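Local coordinates for secreted protein (Streptomyces lividans TK24, PDB 5LXZ) that binds copper and is probably a copper-radical oxidase of the galactose oxidase-like family AA5, built round a Kelch beta-propeller, at residues 125-131 against 144-150; 132-138 against 190-196; 412-416 against 500-504; 506-512 against 592-597. The protein carries 1 engineered substitution. All coordinates share one frame; numbering follows the deposited sequence. Where two conformers were deposited one is given.

In the fold
Contacts 1 and 2 lie in the GlxA beta barrel domain and interlock: strand 125-127 is followed, after a tight turn, by strand 132-135, and Leu127 and Thr131 of contact 1 pack on Phe133 and Val195 of contact 2. Both are antiparallel strand pairings, partly buried, with backbone bonds inside and charged or polar groups at the margin. Contacts 3 and 4 lie on the opposite side of the chain's centre; the centres of contacts 1 and 3 are about 58 Å apart, those of contacts 2 and 4 about 60 Å. Contact 3 is buried and apolar, without a hydrogen bond between its segments; the adjoining contact 4 is a more exposed pairing of loops, held by an arginine on backbone carbonyls.

Contact 1 of 4, residues 125-131 against 144-150; sequences ITLPAGT and SKDPVLV
Strands 125-127 and 148-150 run antiparallel with their axes 4.8 Å apart, Ile125 with Val150 and Leu127 with Val148 forming the hydrogen-bonded pairs and Thr126 with Leu149 the non-hydrogen-bonded pair between them. On the face carrying Ile125, Leu127, Val148 and Val150, Ile125 and Val150 lie side by side, with CG2 of Ile125 3.9 Å from CB of Val150. CB of Leu127 meets CG1 of Val148, the methyl that a chi1 of 60° sets between the backbone N and the carbonyl carbon of Val148. Across the other face, OG1 of Thr126 comes within 3.3 Å of CD1 of Leu149. Past the strands, Pro128 to Thr131 make a type II turn. Its carbonyl, Pro128 O, is gripped twice from within the turn, by Thr131 N and by OG1 of Thr131 at 2.6 Å, the hydroxyl approaching in the carbonyl plane on a lone pair. Gly130 N bonds to Ser144 O from above the carbonyl plane, whereas Ser144 N reaches Thr131 O in plane at 3.0 Å. A water joins OG of Ser144 to the carbonyls of Leu127 and Asp146 and so bridges the two segments. Methyl CB of Ala129 rests 3.6 Å from Lys145 O. Within the barrel domain, Leu127 and Val150 pack on Val116 of strand 111-118, Ser144 and Val148 on Ile174 of strand 164-177, and Leu127 and Thr131 on Val195 of strand 191-195.

Contact 2 of 4, residues 132-138 against 190-196; sequences KFTGKEN and EDNYRVQ. With PO4 (phosphate ion), chain F; EDO (1,2-ethanediol), chain Q.
Carboxylate oxygen OD2 of Asp191 is gripped by two successive backbone amides, Glu137 N at 2.9 Å and Asn138 N at 2.8 Å. The first uses the syn lone pair; the second also arrives on the syn side but 30° out of the carboxylate plane. Asp191 thereby probably holds the chain just after strand 132-135 in its bent course. Beside it, ND2 of Asn138 donates to OH of Tyr193 at 3.0 Å, the acceptor lying close to the amide plane, while OD1 of Asn138 is taken by Lys140 N. The Tyr193 ring carries CA of Gly135 over one face in a CH-pi contact, 3.8 Å from its centroid. A CB on that glycine would clash with Asp191 and Asn138. A leucine in place of Tyr193 would probably cost the Asn138 amide its hydroxyl partner and Gly135 its aromatic cover. Phe133 lies alongside Val195, its CE2 3.9 Å from CG2 of Val195. On the other face, NE2 of Gln196 donates in its amide plane to OG1 of Thr134 at 2.8 Å, and this hydroxyl also bonds to Thr141. Lys136, extended beyond CG, brings NZ above the carbonyl plane of Asn192 OD1. Arg194 bends at chi3 (75°), and NE and NH2 bind two oxygens of a phosphate, probably from the crystallisation liquor. Strands 132-135 and 191-195 pair antiparallel through Thr134 and Arg194; with strands 141-144 and 206-210 flanking them, they belong to the seven-stranded antiparallel sheet of the GlxA beta barrel domain.

Contact 3 of 4, residues 412-416 against 500-504; sequences ILPDD and TPPYL
Leu413 opens the contact by directing its isobutyl group at Pro501 and Tyr503. Its CD2 lies 4.0 Å from CG of Pro501 and 3.9 Å from CE2 of Tyr503, bridging the proline and the phenol. CG of Leu413 sits 3.7 Å from OH of Tyr503, and Leu472 of strand 472-476 touches both Leu413 and Pro501. Next along the chain, Pro414 meets the phenol end at about a right angle, with its CD 3.3 Å from OH of Tyr503. That hydroxyl is not left to the apolar carbons around it, since it is hydrogen-bonded to Gly470 O. Leu413 to Asp416 form a type I turn, closed by a bond from Asp416 N to Leu413 O; the turn joins strands 409-412 and 418-421 of a Kelch blade in the beta-propeller. It faces residues 500-504, where the chain leaves strand 496-500 and enters a 3-10 segment at 502-504. Asp415 follows at the ring edge, its OD2 3.5 Å from CD2 of Tyr503 and its carboxylate plane turned 87° from the ring. A chi1 of 65° places CG of Asp415 between its backbone N and carbonyl carbon, and OD1 bonds to Ser417 OG. For Tyr503, a chi1 of 59° folds the ring back over its own segment, with CB of Pro501 3.7 Å above the ring plane over its centre.

Contact 4 of 4, residues 506-512 against 592-597; sequences RDSRPDL and EGTPSK. With PO4 (phosphate ion), chain G.
Arg509 grips Pro595 O side-on with two nitrogens, NE at 2.8 Å and NH2 at 3.1 Å. The NE donor lies in the carbonyl plane of Pro595, whereas NH2 stands above it. NH2 reaches further to Asp469 O and, weakly, to Ser596 O, while NH1 donates almost straight (167°) to O3 of a phosphate, probably from the crystallisation liquor, that Arg471 also binds. The Lys597 side chain crosses that of Arg509 at about a right angle and lays its CG 3.6 Å above the guanidinium plane, over the centre. An alanine replacing Arg509 is likely to deprive Pro595 O of both its guanidinium donors and the phosphate of one of its anchors. These loops lie in the early set domain of the galactose oxidase-like fold, residues 592-597 connecting strand 582-590 to strand 599-603. Pro510 O is served by a water that it shares with Lys597 N, and it also receives CA of Ser596 in a CA-H...O contact. OG of Ser596, placed between the backbone N and the carbonyl carbon by a chi1 of 66°, donates to Lys597 O at 2.9 Å and also bonds to Val588 N; CD2 of Leu512 packs 3.5 Å from this hydroxyl. A second water links Ser508 O to OG1 of Thr594, whose methyl CG2 lies 3.6 Å from CB of Arg509. Asp590 OD1 accepts from the backbone N of both Glu592 and Thr594.

Contact 1 of 4, residues 125-131 against 144-150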
# COMPACT_ATOMS: atom_id res chain seq x y z
N ILE A 125 -29.79 11.86 22.56
CA ILE A 125 -30.57 10.67 22.68
C ILE A 125 -29.70 9.60 23.34
O ILE A 125 -28.52 9.47 23.03
CB ILE A 125 -31.14 10.21 21.29
CG1 ILE A 125 -32.04 9.00 21.45
CG2 ILE A 125 -30.01 10.00 20.27
CD1 ILE A 125 -32.85 8.64 20.22
N THR A 126 -30.30 8.86 24.25
CA THR A 126 -29.63 7.77 24.90
C THR A 126 -30.23 6.49 24.38
O THR A 126 -31.45 6.28 24.43
CB THR A 126 -29.70 7.89 26.46
OG1 THR A 126 -28.90 9.02 26.84
CG2 THR A 126 -29.12 6.64 27.11
N LEU A 127 -29.37 5.61 23.88
CA LEU A 127 -29.80 4.31 23.49
C LEU A 127 -29.36 3.34 24.57
O LEU A 127 -28.16 3.22 24.83
CB LEU A 127 -29.17 3.93 22.14
CG LEU A 127 -29.42 4.94 21.03
CD1 LEU A 127 -28.63 4.54 19.79
CD2 LEU A 127 -30.90 5.05 20.69
N PRO A 128 -30.31 2.63 25.20
CA PRO A 128 -29.90 1.68 26.23
C PRO A 128 -29.05 0.53 25.76
O PRO A 128 -29.04 0.15 24.57
CB PRO A 128 -31.25 1.10 26.73
CG PRO A 128 -32.22 1.35 25.63
CD PRO A 128 -31.76 2.57 24.90
N ALA A 129 -28.41 -0.13 26.72
CA ALA A 129 -27.86 -1.42 26.45
C ALA A 129 -28.90 -2.34 25.86
O ALA A 129 -30.08 -2.34 26.28
CB ALA A 129 -27.29 -2.05 27.72
N GLY A 130 -28.47 -3.17 24.93
CA GLY A 130 -29.35 -4.09 24.26
C GLY A 130 -30.07 -3.48 23.06
O GLY A 130 -30.92 -4.13 22.46
N THR A 131 -29.67 -2.26 22.68
CA THR A 131 -30.17 -1.66 21.44
C THR A 131 -29.64 -2.47 20.26
O THR A 131 -28.45 -2.80 20.21
CB THR A 131 -29.76 -0.19 21.35
OG1 THR A 131 -30.41 0.56 22.37
CG2 THR A 131 -30.11 0.46 19.99
N SER A 144 -25.76 -3.46 21.32
CA SER A 144 -24.88 -2.79 22.26
C SER A 144 -24.88 -3.51 23.63
O SER A 144 -25.86 -4.12 24.00
CB SER A 144 -25.29 -1.35 22.46
OG SER A 144 -26.62 -1.28 23.02
N LYS A 145 -23.76 -3.42 24.34
CA LYS A 145 -23.63 -4.01 25.69
C LYS A 145 -23.74 -2.99 26.81
O LYS A 145 -23.97 -3.34 27.99
CB LYS A 145 -22.30 -4.78 25.78
CG LYS A 145 -22.17 -5.94 24.79
CD LYS A 145 -23.16 -7.05 25.09
CE LYS A 145 -22.99 -8.21 24.12
NZ LYS A 145 -24.09 -9.19 24.29
N ASP A 146 -23.60 -1.73 26.46
CA ASP A 146 -23.73 -0.61 27.35
C ASP A 146 -24.61 0.44 26.71
O ASP A 146 -24.74 0.51 25.49
CB ASP A 146 -22.37 0.04 27.61
CG ASP A 146 -21.64 -0.58 28.79
OD1 ASP A 146 -22.31 -1.00 29.77
OD2 ASP A 146 -20.40 -0.63 28.71
N PRO A 147 -25.17 1.32 27.54
CA PRO A 147 -25.86 2.49 27.01
C PRO A 147 -24.90 3.46 26.38
O PRO A 147 -23.68 3.45 26.69
CB PRO A 147 -26.51 3.12 28.26
CG PRO A 147 -25.63 2.68 29.36
CD PRO A 147 -25.17 1.31 29.02
N VAL A 148 -25.42 4.27 25.46
CA VAL A 148 -24.66 5.32 24.83
C VAL A 148 -25.46 6.60 24.78
O VAL A 148 -26.66 6.60 24.41
CB VAL A 148 -24.16 4.95 23.41
CG1 VAL A 148 -25.32 4.64 22.46
CG2 VAL A 148 -23.24 6.06 22.85
N LEU A 149 -24.77 7.68 25.13
CA LEU A 149 -25.28 9.02 25.10
C LEU A 149 -24.78 9.67 23.84
O LEU A 149 -23.58 9.91 23.69
CB LEU A 149 -24.77 9.80 26.31
CG LEU A 149 -25.10 11.29 26.29
CD1 LEU A 149 -26.61 11.42 26.43
CD2 LEU A 149 -24.37 12.03 27.40
N VAL A 150 -25.70 9.95 22.92
CA VAL A 150 -25.35 10.58 21.68
C VAL A 150 -25.72 12.03 21.80
O VAL A 150 -26.91 12.33 21.99
CB VAL A 150 -26.10 9.96 20.48
CG1 VAL A 150 -25.47 10.48 19.18
CG2 VAL A 150 -26.11 8.45 20.54
O HOH W 1 -26.39 1.35 23.48

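Contact 2 of 4, residues 132-138 against 190-196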
# COMPACT_ATOMS: atom_id res chain seq x y z
N LYS A 132 -30.55 -2.75 19.31
CA LYS A 132 -30.24 -3.50 18.11
C LYS A 132 -30.03 -2.56 16.95
O LYS A 132 -30.80 -1.60 16.77
CB LYS A 132 -31.38 -4.43 17.77
CG LYS A 132 -31.45 -5.66 18.66
CD LYS A 132 -32.68 -6.49 18.38
CE LYS A 132 -32.65 -7.79 19.18
NZ LYS A 132 -33.65 -8.72 18.59
N PHE A 133 -28.96 -2.81 16.19
CA PHE A 133 -28.57 -2.00 15.04
C PHE A 133 -28.54 -2.96 13.88
O PHE A 133 -27.87 -3.99 13.97
CB PHE A 133 -27.17 -1.45 15.26
CG PHE A 133 -27.05 -0.48 16.38
CD1 PHE A 133 -26.81 -0.95 17.67
CD2 PHE A 133 -27.14 0.89 16.15
CE1 PHE A 133 -26.67 -0.04 18.71
CE2 PHE A 133 -26.99 1.80 17.20
CZ PHE A 133 -26.76 1.32 18.48
N THR A 134 -29.23 -2.64 12.78
CA THR A 134 -29.33 -3.56 11.63
C THR A 134 -28.80 -2.85 10.38
O THR A 134 -29.21 -1.74 10.08
CB THR A 134 -30.76 -4.04 11.44
OG1 THR A 134 -31.17 -4.69 12.64
CG2 THR A 134 -30.88 -5.00 10.31
N GLY A 135 -27.88 -3.50 9.67
CA GLY A 135 -27.25 -2.88 8.52
C GLY A 135 -28.27 -2.75 7.40
O GLY A 135 -28.90 -3.74 6.98
N LYS A 136 -28.42 -1.55 6.87
CA LYS A 136 -29.45 -1.33 5.86
C LYS A 136 -29.14 -2.06 4.55
O LYS A 136 -30.05 -2.48 3.82
CB LYS A 136 -29.64 0.16 5.65
CG LYS A 136 -30.23 0.79 6.89
CD LYS A 136 -30.25 2.30 6.78
CE LYS A 136 -30.76 2.93 8.05
NZ LYS A 136 -30.73 4.39 7.99
N GLU A 137 -27.87 -2.20 4.25
CA GLU A 137 -27.44 -3.02 3.11
C GLU A 137 -27.20 -4.47 3.52
O GLU A 137 -27.69 -5.39 2.84
CB GLU A 137 -26.19 -2.43 2.48
CG GLU A 137 -25.70 -3.14 1.25
CD GLU A 137 -24.28 -2.77 0.87
OE1 GLU A 137 -23.43 -2.62 1.78
OE2 GLU A 137 -24.03 -2.70 -0.36
N ASN A 138 -26.40 -4.68 4.56
CA ASN A 138 -26.00 -6.07 4.90
C ASN A 138 -27.06 -6.91 5.59
O ASN A 138 -26.94 -8.14 5.61
CB ASN A 138 -24.67 -6.14 5.66
CG ASN A 138 -24.69 -5.44 7.01
OD1 ASN A 138 -25.64 -5.60 7.80
ND2 ASN A 138 -23.67 -4.64 7.27
N GLU A 190 -18.18 -1.04 5.49
CA GLU A 190 -19.01 -0.07 6.16
C GLU A 190 -20.48 -0.24 5.78
O GLU A 190 -20.81 -0.48 4.62
CB GLU A 190 -18.57 1.31 5.73
CG GLU A 190 -19.35 2.47 6.34
CD GLU A 190 -18.95 3.80 5.74
OE1 GLU A 190 -17.75 4.09 5.79
OE2 GLU A 190 -19.87 4.55 5.28
N ASP A 191 -21.36 -0.02 6.74
CA ASP A 191 -22.78 0.11 6.46
C ASP A 191 -23.39 1.18 7.37
O ASP A 191 -22.76 1.60 8.33
CB ASP A 191 -23.52 -1.23 6.56
CG ASP A 191 -24.80 -1.29 5.73
OD1 ASP A 191 -25.15 -0.30 4.98
OD2 ASP A 191 -25.47 -2.34 5.82
N ASN A 192 -24.56 1.63 6.98
CA ASN A 192 -25.43 2.50 7.74
C ASN A 192 -26.43 1.60 8.42
O ASN A 192 -27.04 0.72 7.75
CB ASN A 192 -26.11 3.48 6.78
CG ASN A 192 -26.97 4.50 7.45
OD1 ASN A 192 -27.83 4.18 8.23
ND2 ASN A 192 -26.81 5.76 7.03
N TYR A 193 -26.61 1.80 9.71
CA TYR A 193 -27.37 0.89 10.55
C TYR A 193 -28.63 1.55 11.05
O TYR A 193 -28.57 2.65 11.58
CB TYR A 193 -26.54 0.41 11.75
CG TYR A 193 -25.51 -0.60 11.31
CD1 TYR A 193 -24.34 -0.18 10.67
CD2 TYR A 193 -25.70 -1.94 11.45
CE1 TYR A 193 -23.40 -1.08 10.21
CE2 TYR A 193 -24.79 -2.87 10.99
CZ TYR A 193 -23.63 -2.45 10.36
OH TYR A 193 -22.75 -3.41 9.85
N ARG A 194 -29.76 0.87 10.93
CA ARG A 194 -31.02 1.29 11.49
C ARG A 194 -31.04 0.94 12.97
O ARG A 194 -30.66 -0.12 13.34
CB ARG A 194 -32.18 0.58 10.75
CG ARG A 194 -33.53 1.27 10.99
CD ARG A 194 -34.67 0.49 10.34
NE ARG A 194 -35.01 -0.70 11.08
CZ ARG A 194 -35.87 -0.77 12.11
NH1 ARG A 194 -36.43 0.32 12.58
NH2 ARG A 194 -36.11 -1.93 12.69
N VAL A 195 -31.49 1.88 13.81
CA VAL A 195 -31.66 1.63 15.23
C VAL A 195 -33.06 1.10 15.48
O VAL A 195 -34.04 1.82 15.28
CB VAL A 195 -31.47 2.92 16.03
CG1 VAL A 195 -31.62 2.63 17.53
CG2 VAL A 195 -30.11 3.52 15.73
N GLN A 196 -33.15 -0.15 15.88
CA GLN A 196 -34.46 -0.77 16.10
C GLN A 196 -35.18 -0.14 17.30
O GLN A 196 -34.56 0.16 18.31
CB GLN A 196 -34.32 -2.26 16.33
CG GLN A 196 -33.79 -3.02 15.14
CD GLN A 196 -33.95 -4.52 15.27
OE1 GLN A 196 -34.76 -5.03 16.09
NE2 GLN A 196 -33.20 -5.24 14.47
P PO4 F . -34.90 -4.19 9.92
O1 PO4 F . -35.78 -4.34 11.16
O2 PO4 F . -33.93 -3.07 10.14
O3 PO4 F . -34.22 -5.55 9.68
O4 PO4 F . -35.75 -3.92 8.74
C1 EDO Q . -20.65 6.92 1.84
O1 EDO Q . -20.75 6.46 0.50
C2 EDO Q . -19.79 5.91 2.56
O2 EDO Q . -19.20 6.36 3.78
O HOH W 2 -33.27 -1.79 19.78
O HOH W 3 -21.12 -1.66 2.28
O HOH W 4 -23.49 0.76 2.55

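Contact 3 of 4, residues 412-416 against 500-504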
# COMPACT_ATOMS: atom_id res chain seq x y z
N ILE A 412 9.12 -5.03 -9.57
CA ILE A 412 9.69 -4.98 -10.91
C ILE A 412 11.20 -5.19 -10.84
O ILE A 412 11.87 -4.62 -9.97
CB ILE A 412 9.42 -3.62 -11.55
CG1 ILE A 412 7.90 -3.37 -11.68
CG2 ILE A 412 10.10 -3.51 -12.89
CD1 ILE A 412 7.62 -1.93 -12.04
N LEU A 413 11.73 -6.05 -11.71
CA LEU A 413 13.17 -6.26 -11.82
C LEU A 413 13.73 -5.60 -13.08
O LEU A 413 12.98 -5.36 -14.03
CB LEU A 413 13.48 -7.77 -11.90
CG LEU A 413 13.60 -8.50 -10.54
CD1 LEU A 413 12.54 -8.23 -9.54
CD2 LEU A 413 13.77 -10.01 -10.77
N PRO A 414 15.05 -5.38 -13.11
CA PRO A 414 15.65 -4.65 -14.23
C PRO A 414 15.71 -5.34 -15.58
O PRO A 414 16.03 -4.67 -16.58
CB PRO A 414 17.04 -4.29 -13.72
CG PRO A 414 17.31 -5.25 -12.67
CD PRO A 414 16.01 -5.58 -12.02
N ASP A 415 15.38 -6.62 -15.63
CA ASP A 415 15.29 -7.34 -16.88
C ASP A 415 13.86 -7.37 -17.46
O ASP A 415 13.60 -8.09 -18.41
CB ASP A 415 15.83 -8.76 -16.73
CG ASP A 415 15.03 -9.60 -15.79
OD1 ASP A 415 14.14 -9.08 -15.07
OD2 ASP A 415 15.26 -10.82 -15.75
N ASP A 416 12.94 -6.61 -16.85
CA ASP A 416 11.52 -6.54 -17.22
C ASP A 416 10.67 -7.67 -16.67
O ASP A 416 9.44 -7.69 -16.90
CB ASP A 416 11.25 -6.37 -18.70
CG ASP A 416 11.87 -5.15 -19.28
OD1 ASP A 416 12.05 -4.14 -18.57
OD2 ASP A 416 12.16 -5.14 -20.51
N THR A 500 18.16 -13.27 -4.27
CA THR A 500 19.10 -13.07 -5.35
C THR A 500 18.52 -13.77 -6.58
O THR A 500 18.40 -15.01 -6.59
CB THR A 500 20.47 -13.70 -5.01
OG1 THR A 500 21.02 -13.04 -3.88
CG2 THR A 500 21.43 -13.55 -6.14
N PRO A 501 18.13 -13.03 -7.61
CA PRO A 501 17.43 -13.67 -8.73
C PRO A 501 18.41 -14.52 -9.59
O PRO A 501 19.61 -14.36 -9.48
CB PRO A 501 16.87 -12.48 -9.55
CG PRO A 501 16.79 -11.38 -8.51
CD PRO A 501 17.97 -11.56 -7.63
N PRO A 502 17.86 -15.34 -10.48
CA PRO A 502 18.71 -16.19 -11.33
C PRO A 502 19.76 -15.40 -12.10
O PRO A 502 20.87 -15.89 -12.35
CB PRO A 502 17.70 -16.78 -12.30
CG PRO A 502 16.41 -16.82 -11.54
CD PRO A 502 16.44 -15.61 -10.67
N TYR A 503 19.44 -14.15 -12.48
CA TYR A 503 20.36 -13.35 -13.29
C TYR A 503 21.68 -13.01 -12.63
O TYR A 503 22.60 -12.53 -13.33
CB TYR A 503 19.65 -12.12 -13.90
CG TYR A 503 19.00 -11.09 -12.96
CD1 TYR A 503 19.63 -10.66 -11.82
CD2 TYR A 503 17.79 -10.53 -13.29
CE1 TYR A 503 19.06 -9.72 -10.98
CE2 TYR A 503 17.21 -9.56 -12.46
CZ TYR A 503 17.85 -9.18 -11.31
OH TYR A 503 17.26 -8.22 -10.49
N LEU A 504 21.82 -13.24 -11.33
CA LEU A 504 23.10 -13.06 -10.68
C LEU A 504 23.88 -14.36 -10.51
O LEU A 504 24.96 -14.32 -9.93
CB LEU A 504 22.93 -12.37 -9.36
CG LEU A 504 22.36 -10.94 -9.47
CD1 LEU A 504 22.45 -10.24 -8.15
CD2 LEU A 504 23.01 -10.11 -10.57

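Contact 4 of 4, residues 506-512 against 592-597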
# COMPACT_ATOMS: atom_id res chain seq x y z
N ARG A 506 24.83 -16.32 -13.20
CA ARG A 506 25.05 -16.48 -14.64
C ARG A 506 26.48 -16.01 -14.91
O ARG A 506 27.35 -16.14 -14.04
CB ARG A 506 23.97 -15.67 -15.39
CG ARG A 506 22.94 -16.57 -16.05
CD ARG A 506 21.53 -16.16 -15.69
NE ARG A 506 20.60 -17.28 -15.65
CZ ARG A 506 19.28 -17.12 -15.67
NH1 ARG A 506 18.78 -15.88 -15.73
NH2 ARG A 506 18.46 -18.16 -15.64
N ASP A 507 26.75 -15.52 -16.12
CA ASP A 507 28.02 -14.86 -16.45
C ASP A 507 28.19 -13.52 -15.71
O ASP A 507 27.23 -12.95 -15.14
CB ASP A 507 28.15 -14.66 -17.97
CG ASP A 507 28.36 -15.98 -18.71
OD1 ASP A 507 27.38 -16.74 -18.88
OD2 ASP A 507 29.50 -16.25 -19.15
N SER A 508 29.41 -13.00 -15.73
CA SER A 508 29.74 -11.74 -15.12
C SER A 508 28.80 -10.64 -15.58
O SER A 508 28.33 -10.62 -16.71
CB SER A 508 31.18 -11.35 -15.42
OG SER A 508 32.04 -12.40 -15.01
N ARG A 509 28.53 -9.71 -14.71
CA ARG A 509 27.54 -8.72 -15.04
C ARG A 509 28.21 -7.55 -15.76
O ARG A 509 29.43 -7.32 -15.62
CB ARG A 509 26.73 -8.34 -13.79
CG ARG A 509 27.49 -7.65 -12.70
CD ARG A 509 26.77 -7.79 -11.38
NE ARG A 509 25.43 -7.22 -11.41
CZ ARG A 509 24.65 -7.05 -10.36
NH1 ARG A 509 25.03 -7.40 -9.13
NH2 ARG A 509 23.49 -6.52 -10.54
N PRO A 510 27.45 -6.82 -16.59
CA PRO A 510 27.99 -5.62 -17.18
C PRO A 510 28.41 -4.61 -16.12
O PRO A 510 27.73 -4.44 -15.10
CB PRO A 510 26.85 -5.05 -18.04
CG PRO A 510 25.66 -5.83 -17.74
CD PRO A 510 26.05 -7.06 -16.99
N ASP A 511 29.54 -3.97 -16.35
CA ASP A 511 30.01 -2.90 -15.50
C ASP A 511 29.30 -1.60 -15.89
O ASP A 511 28.87 -1.42 -17.03
CB ASP A 511 31.53 -2.74 -15.63
CG ASP A 511 31.95 -2.37 -17.05
OD1 ASP A 511 31.68 -3.15 -18.00
OD2 ASP A 511 32.52 -1.26 -17.22
N LEU A 512 29.20 -0.67 -14.95
CA LEU A 512 28.59 0.61 -15.21
C LEU A 512 29.10 1.64 -14.21
O LEU A 512 29.04 1.42 -13.00
CB LEU A 512 27.05 0.47 -15.10
CG LEU A 512 26.24 1.72 -15.45
CD1 LEU A 512 26.38 2.11 -16.90
CD2 LEU A 512 24.79 1.43 -15.09
N GLU A 592 22.41 -11.63 -22.33
CA GLU A 592 22.10 -12.80 -21.49
C GLU A 592 21.01 -12.47 -20.46
O GLU A 592 20.54 -13.36 -19.75
CB GLU A 592 23.34 -13.26 -20.74
CG GLU A 592 24.55 -13.54 -21.64
CD GLU A 592 25.80 -13.91 -20.84
OE1 GLU A 592 25.71 -14.91 -20.11
OE2 GLU A 592 26.84 -13.21 -20.93
N GLY A 593 20.60 -11.20 -20.38
CA GLY A 593 19.62 -10.76 -19.38
C GLY A 593 20.22 -10.44 -18.02
O GLY A 593 19.48 -10.34 -17.03
N THR A 594 21.52 -10.24 -17.97
CA THR A 594 22.21 -9.95 -16.71
C THR A 594 22.33 -8.44 -16.52
O THR A 594 22.85 -7.74 -17.37
CB THR A 594 23.62 -10.56 -16.69
OG1 THR A 594 23.49 -11.95 -16.99
CG2 THR A 594 24.24 -10.41 -15.35
N PRO A 595 21.81 -7.91 -15.40
CA PRO A 595 21.88 -6.48 -15.14
C PRO A 595 23.13 -6.03 -14.45
O PRO A 595 23.71 -6.77 -13.63
CB PRO A 595 20.68 -6.26 -14.22
CG PRO A 595 20.61 -7.52 -13.42
CD PRO A 595 21.06 -8.62 -14.34
N SER A 596 23.59 -4.84 -14.78
CA SER A 596 24.56 -4.14 -13.96
C SER A 596 24.01 -3.86 -12.59
O SER A 596 22.80 -4.05 -12.32
CB SER A 596 24.91 -2.82 -14.61
OG SER A 596 23.80 -1.94 -14.64
N LYS A 597 24.88 -3.45 -11.68
CA LYS A 597 24.43 -2.71 -10.52
C LYS A 597 23.95 -1.36 -11.00
O LYS A 597 24.46 -0.84 -11.99
CB LYS A 597 25.54 -2.55 -9.51
CG LYS A 597 26.04 -3.90 -8.98
CD LYS A 597 27.07 -3.71 -7.90
CE LYS A 597 27.60 -5.06 -7.48
NZ LYS A 597 28.63 -4.90 -6.43
P PO4 G . 27.40 -8.95 -6.89
O1 PO4 G . 28.73 -8.56 -6.27
O2 PO4 G . 26.35 -8.00 -6.29
O3 PO4 G . 27.46 -8.83 -8.40
O4 PO4 G . 27.08 -10.40 -6.63
O HOH W 5 26.32 -11.64 -18.42
O HOH W 6 27.73 -3.63 -12.47